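Long-range contacts in neutral ceramidase (Pseudomonas aeruginosa, PDB 2ZXC), which hydrolyses the N-acyl linkage of ceramides to release sphingosine and a free fatty acid, using a zinc ion, and also runs the reverse synthesis: residues A[161-166]-A[457-462]; A[448-453]-A[463-468]. All blocks are in the same frame, centred on the assembly; numbering follows the deposited sequence.

Contact 1: A[161-166]-A[457-462]; sequences SLLSHL and AQEYEG. With 2ED (N-[(1R,2R,3E)-2-hydroxy-1-(hydroxymethyl)heptadec-3-en-1-yl]acetamide), chain D.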
loop_
_atom_site.group_PDB
_atom_site.type_symbol
_atom_site.label_atom_id
_atom_site.label_comp_id
_atom_site.label_asym_id
_atom_site.label_seq_id
_atom_site.Cartn_x
_atom_site.Cartn_y
_atom_site.Cartn_z
ATOM N N SER A 161 2.079 20.564 -1.644
ATOM C CA SER A 161 1.220 21.622 -1.134
ATOM C C SER A 161 2.046 22.554 -0.243
ATOM O O SER A 161 1.716 22.780 0.919
ATOM C CB SER A 161 0.055 21.018 -0.350
ATOM O OG SER A 161 -0.726 20.169 -1.181
ATOM N N LEU A 162 3.120 23.098 -0.808
ATOM C CA LEU A 162 4.016 23.990 -0.072
ATOM C C LEU A 162 3.280 25.160 0.579
ATOM O O LEU A 162 3.541 25.502 1.730
ATOM C CB LEU A 162 5.099 24.537 -1.003
ATOM C CG LEU A 162 6.564 24.378 -0.589
ATOM C CD1 LEU A 162 7.375 25.465 -1.265
ATOM C CD2 LEU A 162 6.722 24.483 0.921
ATOM N N LEU A 163 2.362 25.771 -0.160
ATOM C CA LEU A 163 1.608 26.903 0.359
ATOM C C LEU A 163 1.015 26.618 1.737
ATOM O O LEU A 163 1.134 27.432 2.648
ATOM C CB LEU A 163 0.495 27.290 -0.619
ATOM C CG LEU A 163 -0.495 28.331 -0.090
ATOM C CD1 LEU A 163 -0.785 29.370 -1.155
ATOM C CD2 LEU A 163 -1.772 27.637 0.351
ATOM N N SER A 164 0.384 25.461 1.889
ATOM C CA SER A 164 -0.227 25.092 3.159
ATOM C C SER A 164 0.832 24.772 4.202
ATOM O O SER A 164 0.715 25.156 5.363
ATOM C CB SER A 164 -1.131 23.870 2.971
ATOM O OG SER A 164 -2.129 24.133 2.005
ATOM N N HIS A 165 1.860 24.048 3.778
ATOM C CA HIS A 165 2.939 23.651 4.671
ATOM C C HIS A 165 3.598 24.845 5.363
ATOM O O HIS A 165 3.860 24.809 6.566
ATOM C CB HIS A 165 4.000 22.864 3.891
ATOM C CG HIS A 165 5.188 22.476 4.714
ATOM N ND1 HIS A 165 5.130 21.510 5.696
ATOM C CD2 HIS A 165 6.456 22.950 4.728
ATOM C CE1 HIS A 165 6.311 21.410 6.279
ATOM N NE2 HIS A 165 7.133 22.273 5.711
ATOM N N LEU A 166 3.860 25.900 4.601
ATOM C CA LEU A 166 4.510 27.088 5.146
ATOM C C LEU A 166 3.601 27.905 6.060
ATOM O O LEU A 166 4.020 28.923 6.614
ATOM C CB LEU A 166 5.030 27.966 4.006
ATOM C CG LEU A 166 5.929 27.245 2.996
ATOM C CD1 LEU A 166 6.331 28.218 1.896
ATOM C CD2 LEU A 166 7.168 26.685 3.692
ATOM N N ALA A 457 -6.136 26.648 4.793
ATOM C CA ALA A 457 -5.803 27.008 3.419
ATOM C C ALA A 457 -6.603 26.153 2.440
ATOM O O ALA A 457 -6.717 26.473 1.260
ATOM C CB ALA A 457 -4.323 26.819 3.178
ATOM N N GLN A 458 -7.142 25.055 2.945
ATOM C CA GLN A 458 -7.940 24.139 2.145
ATOM C C GLN A 458 -7.369 23.698 0.803
ATOM O O GLN A 458 -8.065 23.724 -0.218
ATOM C CB GLN A 458 -9.350 24.701 1.942
ATOM C CG GLN A 458 -10.255 24.447 3.126
ATOM C CD GLN A 458 -10.471 22.968 3.374
ATOM O OE1 GLN A 458 -11.155 22.291 2.607
ATOM N NE2 GLN A 458 -9.883 22.458 4.446
ATOM N N GLU A 459 -6.099 23.310 0.786
ATOM C CA GLU A 459 -5.546 22.789 -0.445
ATOM C C GLU A 459 -6.065 21.354 -0.451
ATOM O O GLU A 459 -6.790 20.955 0.460
ATOM C CB GLU A 459 -4.013 22.837 -0.446
ATOM C CG GLU A 459 -3.464 24.225 -0.801
ATOM C CD GLU A 459 -1.983 24.213 -1.157
ATOM O OE1 GLU A 459 -1.147 23.980 -0.254
ATOM O OE2 GLU A 459 -1.655 24.435 -2.344
ATOM N N TYR A 460 -5.704 20.576 -1.459
ATOM C CA TYR A 460 -6.190 19.209 -1.555
ATOM C C TYR A 460 -6.283 18.401 -0.251
ATOM O O TYR A 460 -7.336 17.849 0.055
ATOM C CB TYR A 460 -5.348 18.425 -2.559
ATOM C CG TYR A 460 -5.841 17.014 -2.738
ATOM C CD1 TYR A 460 -6.962 16.741 -3.521
ATOM C CD2 TYR A 460 -5.209 15.954 -2.099
ATOM C CE1 TYR A 460 -7.442 15.438 -3.663
ATOM C CE2 TYR A 460 -5.678 14.653 -2.232
ATOM C CZ TYR A 460 -6.793 14.402 -3.015
ATOM O OH TYR A 460 -7.251 13.109 -3.148
ATOM N N GLU A 461 -5.198 18.322 0.514
ATOM C CA GLU A 461 -5.218 17.536 1.748
ATOM C C GLU A 461 -6.229 18.079 2.751
ATOM O O GLU A 461 -6.875 17.318 3.474
ATOM C CB GLU A 461 -3.826 17.492 2.392
ATOM C CG GLU A 461 -2.743 16.872 1.532
ATOM C CD GLU A 461 -2.338 17.761 0.370
ATOM O OE1 GLU A 461 -2.477 18.998 0.496
ATOM O OE2 GLU A 461 -1.866 17.232 -0.661
ATOM N N GLY A 462 -6.358 19.400 2.794
ATOM C CA GLY A 462 -7.305 20.017 3.705
ATOM C C GLY A 462 -8.728 19.681 3.306
ATOM O O GLY A 462 -9.559 19.347 4.150
HETATM O O2 2ED D . -4.391 11.694 -3.887
HETATM O O3 2ED D . -6.510 11.307 -7.933
HETATM O O1 2ED D . -5.171 14.552 -5.298
HETATM C C1 2ED D . -4.976 12.442 -6.455
HETATM C C2 2ED D . -4.738 13.946 -6.521
HETATM C C3 2ED D . -5.518 14.528 -7.676
HETATM C C4 2ED D . -6.004 15.763 -7.594
HETATM C C5 2ED D . -5.775 16.584 -6.347
HETATM C C6 2ED D . -6.487 17.912 -6.479
HETATM C C18 2ED D . -3.523 11.547 -4.731
HETATM C C19 2ED D . -2.174 10.979 -4.401
HETATM N N 2ED D . -3.710 11.881 -6.005
HETATM C C 2ED D . -5.192 11.861 -7.846
HETATM O O HOH W 1 0.909 25.211 -2.784
HETATM O O HOH W 2 -4.594 22.408 3.004
#
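Glu459 turns its CG anti to its own carbonyl carbon (chi1 -81°) and then runs extended, which carries its carboxylate across to Ser161, Leu163 and Ser164 at the start of the short helix 162-165. The carboxylate thus sits at the N-terminal end of that helix, inside the N-terminal family region of the ceramidase, and comes from the N-cap residue of helix 460-463. Ser164 N donates to Glu459 OE1 at 3.0 Å, approaching from above the carboxylate plane, 41° out of it. Ser164 OG also donates to this oxygen, though the very short length modelled for that bond is doubtful. The other oxygen, OE2, takes a proton from a water 2.7 Å away, and this water in turn accepts from Leu163 N, so OE1 meets an amide of the first turn directly and OE2 meets one through water. Lying by the N-terminal amides of a helix would be expected to favour the ionised carboxylate. A second water links Ser164 OG to Glu459 N.

On the outer side Leu163 CD2 packs on Ala457 CB at 3.9 Å. Deeper in, Glu461 bends at chi2 (72°) toward Ser161, while its OE2 forms a salt bridge with Arg160. The Glu461 side chain lies about 4 Å from that of the zinc ligand Tyr448 (nearest atoms). Ser161 OG donates to Glu461 OE1 at 2.7 Å, on the syn side of the carboxylate.

Contact 2: A[448-453]-A[463-468]; sequences YVTTRE and GSTLYG. With ZN (zinc ion), chain C; 2ED (N-[(1R,2R,3E)-2-hydroxy-1-(hydroxymethyl)heptadec-3-en-1-yl]acetamide), chain D.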
loop_
_atom_site.group_PDB
_atom_site.type_symbol
_atom_site.label_atom_id
_atom_site.label_comp_id
_atom_site.label_asym_id
_atom_site.label_seq_id
_atom_site.Cartn_x
_atom_site.Cartn_y
_atom_site.Cartn_z
ATOM N N TYR A 448 -7.320 12.157 4.477
ATOM C CA TYR A 448 -6.233 13.014 4.929
ATOM C C TYR A 448 -6.351 13.741 6.255
ATOM O O TYR A 448 -7.439 14.047 6.743
ATOM C CB TYR A 448 -5.926 14.052 3.853
ATOM C CG TYR A 448 -5.330 13.475 2.595
ATOM C CD1 TYR A 448 -6.119 12.810 1.655
ATOM C CD2 TYR A 448 -3.968 13.598 2.342
ATOM C CE1 TYR A 448 -5.550 12.289 0.485
ATOM C CE2 TYR A 448 -3.396 13.081 1.192
ATOM C CZ TYR A 448 -4.187 12.440 0.271
ATOM O OH TYR A 448 -3.597 12.015 -0.889
ATOM N N VAL A 449 -5.188 14.027 6.825
ATOM C CA VAL A 449 -5.107 14.754 8.075
ATOM C C VAL A 449 -4.144 15.911 7.870
ATOM O O VAL A 449 -2.985 15.737 7.482
ATOM C CB VAL A 449 -4.607 13.879 9.229
ATOM C CG1 VAL A 449 -4.579 14.707 10.504
ATOM C CG2 VAL A 449 -5.514 12.669 9.405
ATOM N N THR A 450 -4.648 17.106 8.119
ATOM C CA THR A 450 -3.861 18.304 7.958
ATOM C C THR A 450 -3.864 19.066 9.283
ATOM O O THR A 450 -4.753 18.871 10.111
ATOM C CB THR A 450 -4.468 19.146 6.824
ATOM O OG1 THR A 450 -3.640 20.280 6.578
ATOM C CG2 THR A 450 -5.863 19.602 7.184
ATOM N N THR A 451 -2.852 19.898 9.513
ATOM C CA THR A 451 -2.822 20.676 10.748
ATOM C C THR A 451 -3.914 21.732 10.642
ATOM O O THR A 451 -4.369 22.049 9.542
ATOM C CB THR A 451 -1.493 21.416 10.941
ATOM O OG1 THR A 451 -1.322 22.366 9.884
ATOM C CG2 THR A 451 -0.330 20.444 10.954
ATOM N N ARG A 452 -4.337 22.277 11.777
ATOM C CA ARG A 452 -5.361 23.309 11.760
ATOM C C ARG A 452 -4.997 24.392 10.742
ATOM O O ARG A 452 -5.849 24.837 9.973
ATOM C CB ARG A 452 -5.502 23.951 13.139
ATOM C CG ARG A 452 -6.505 25.110 13.168
ATOM C CD ARG A 452 -7.902 24.587 12.891
ATOM N NE ARG A 452 -8.911 25.633 12.750
ATOM C CZ ARG A 452 -9.228 26.218 11.599
ATOM N NH1 ARG A 452 -10.166 27.149 11.573
ATOM N NH2 ARG A 452 -8.602 25.876 10.476
ATOM N N GLU A 453 -3.731 24.809 10.730
ATOM C CA GLU A 453 -3.285 25.857 9.809
ATOM C C GLU A 453 -3.385 25.465 8.343
ATOM O O GLU A 453 -3.869 26.245 7.512
ATOM C CB GLU A 453 -1.844 26.270 10.120
ATOM C CG GLU A 453 -1.659 26.865 11.501
ATOM C CD GLU A 453 -1.080 25.883 12.502
ATOM O OE1 GLU A 453 -1.613 24.755 12.628
ATOM O OE2 GLU A 453 -0.091 26.250 13.172
ATOM N N GLY A 463 -9.008 19.763 2.012
ATOM C CA GLY A 463 -10.339 19.451 1.530
ATOM C C GLY A 463 -10.705 18.019 1.873
ATOM O O GLY A 463 -11.880 17.691 2.049
ATOM N N SER A 464 -9.693 17.162 1.982
ATOM C CA SER A 464 -9.938 15.767 2.300
ATOM C C SER A 464 -9.664 15.399 3.744
ATOM O O SER A 464 -9.425 14.234 4.061
ATOM C CB SER A 464 -9.142 14.871 1.366
ATOM O OG SER A 464 -9.690 14.954 0.065
ATOM N N THR A 465 -9.689 16.397 4.618
ATOM C CA THR A 465 -9.510 16.159 6.041
ATOM C C THR A 465 -10.960 16.104 6.505
ATOM O O THR A 465 -11.569 17.111 6.859
ATOM C CB THR A 465 -8.722 17.303 6.701
ATOM O OG1 THR A 465 -7.377 17.282 6.200
ATOM C CG2 THR A 465 -8.694 17.144 8.211
ATOM N N LEU A 466 -11.497 14.889 6.444
ATOM C CA LEU A 466 -12.887 14.557 6.746
ATOM C C LEU A 466 -13.610 15.139 7.942
ATOM O O LEU A 466 -14.716 15.664 7.808
ATOM C CB LEU A 466 -13.044 13.031 6.826
ATOM C CG LEU A 466 -12.607 12.176 5.634
ATOM C CD1 LEU A 466 -12.930 10.708 5.928
ATOM C CD2 LEU A 466 -13.328 12.630 4.371
ATOM N N TYR A 467 -12.997 15.049 9.113
ATOM C CA TYR A 467 -13.666 15.473 10.328
ATOM C C TYR A 467 -13.538 16.912 10.800
ATOM O O TYR A 467 -13.781 17.199 11.967
ATOM C CB TYR A 467 -13.276 14.497 11.432
ATOM C CG TYR A 467 -13.354 13.058 10.949
ATOM C CD1 TYR A 467 -14.582 12.421 10.768
ATOM C CD2 TYR A 467 -12.199 12.361 10.606
ATOM C CE1 TYR A 467 -14.652 11.118 10.249
ATOM C CE2 TYR A 467 -12.254 11.074 10.093
ATOM C CZ TYR A 467 -13.480 10.456 9.912
ATOM O OH TYR A 467 -13.519 9.186 9.373
ATOM N N GLY A 468 -13.183 17.819 9.896
ATOM C CA GLY A 468 -13.076 19.213 10.283
ATOM C C GLY A 468 -11.674 19.703 10.596
ATOM O O GLY A 468 -10.718 18.923 10.598
HETATM ZN ZN ZN C . -2.399 9.904 -0.853
HETATM O O2 2ED D . -4.391 11.694 -3.887
HETATM O O3 2ED D . -6.510 11.307 -7.933
HETATM O O1 2ED D . -5.171 14.552 -5.298
HETATM C C1 2ED D . -4.976 12.442 -6.455
HETATM C C2 2ED D . -4.738 13.946 -6.521
HETATM C C3 2ED D . -5.518 14.528 -7.676
HETATM C C4 2ED D . -6.004 15.763 -7.594
HETATM C C5 2ED D . -5.775 16.584 -6.347
HETATM C C6 2ED D . -6.487 17.912 -6.479
HETATM C C18 2ED D . -3.523 11.547 -4.731
HETATM C C19 2ED D . -2.174 10.979 -4.401
HETATM N N 2ED D . -3.710 11.881 -6.005
HETATM C C 2ED D . -5.192 11.861 -7.846
HETATM O O HOH W 3 -9.674 12.738 7.182
HETATM O O HOH W 4 -3.230 9.582 -2.564
#
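The zinc site of the ceramidase supplies one end of this contact, for Tyr448 is a metal ligand and its strand 448-449 lies against the loop that follows helix 460-463. Tyr448 OH binds the zinc ion at 2.4 Å, alongside His97, His204 and Glu411, and a water at 1.9 Å from the zinc completes the five ligand atoms. The same hydroxyl is hydrogen-bonded to Arg160. The acetamide oxygen O2 of the bound ceramide analogue stands 3.1 Å from Tyr448 OH, near the plane of the ring at its edge.

The loop holds the base of this tyrosine through its backbone. Tyr448 N donates to Ser464 O at 3.0 Å, and Thr465 CA directs its hydrogen at Tyr448 O in a nearly straight CA-H...O contact of 3.0 Å. A water bridges the same carbonyl to Leu466 N, within the type I turn 465-468. With CG anti to its carbonyl carbon (chi1 -68°), the Tyr448 ring runs past Ser464, whose CB meets Tyr448 CD1 at 3.7 Å.

Farther along, the side chains of Thr450 and Thr465 cross at about a right angle. Thr450 OG1 is bonded to Glu454, which leaves the methyl CG2 to meet Thr465. What this methyl touches is the Thr465 hydroxyl, itself bonded to the carbonyl O of Glu461 one helical turn back, with Thr450 CG2 only 2.9 Å from Thr465 OG1.

How the contacts relate
The two contacts interlock along the chain: helices 452-457 and 460-463 follow each other, and contact 2 joins the strand before them to the loop after them, while contact 1 ties the junction between them to the distant helix 162-165. Contact 2 is wholly buried and is joined by one backbone hydrogen bond, a CA-H...O contact, a bridging water and a methyl against a hydroxyl, with the metal at its Tyr448 end only. Contact 1 is only partly buried, with serine-carboxylate bonds and waters between its segments and Leu163 and Ala457 packing at the more exposed side. Tyr460 of contact 1 sets its ring edge-to-face with that of Tyr448 in contact 2.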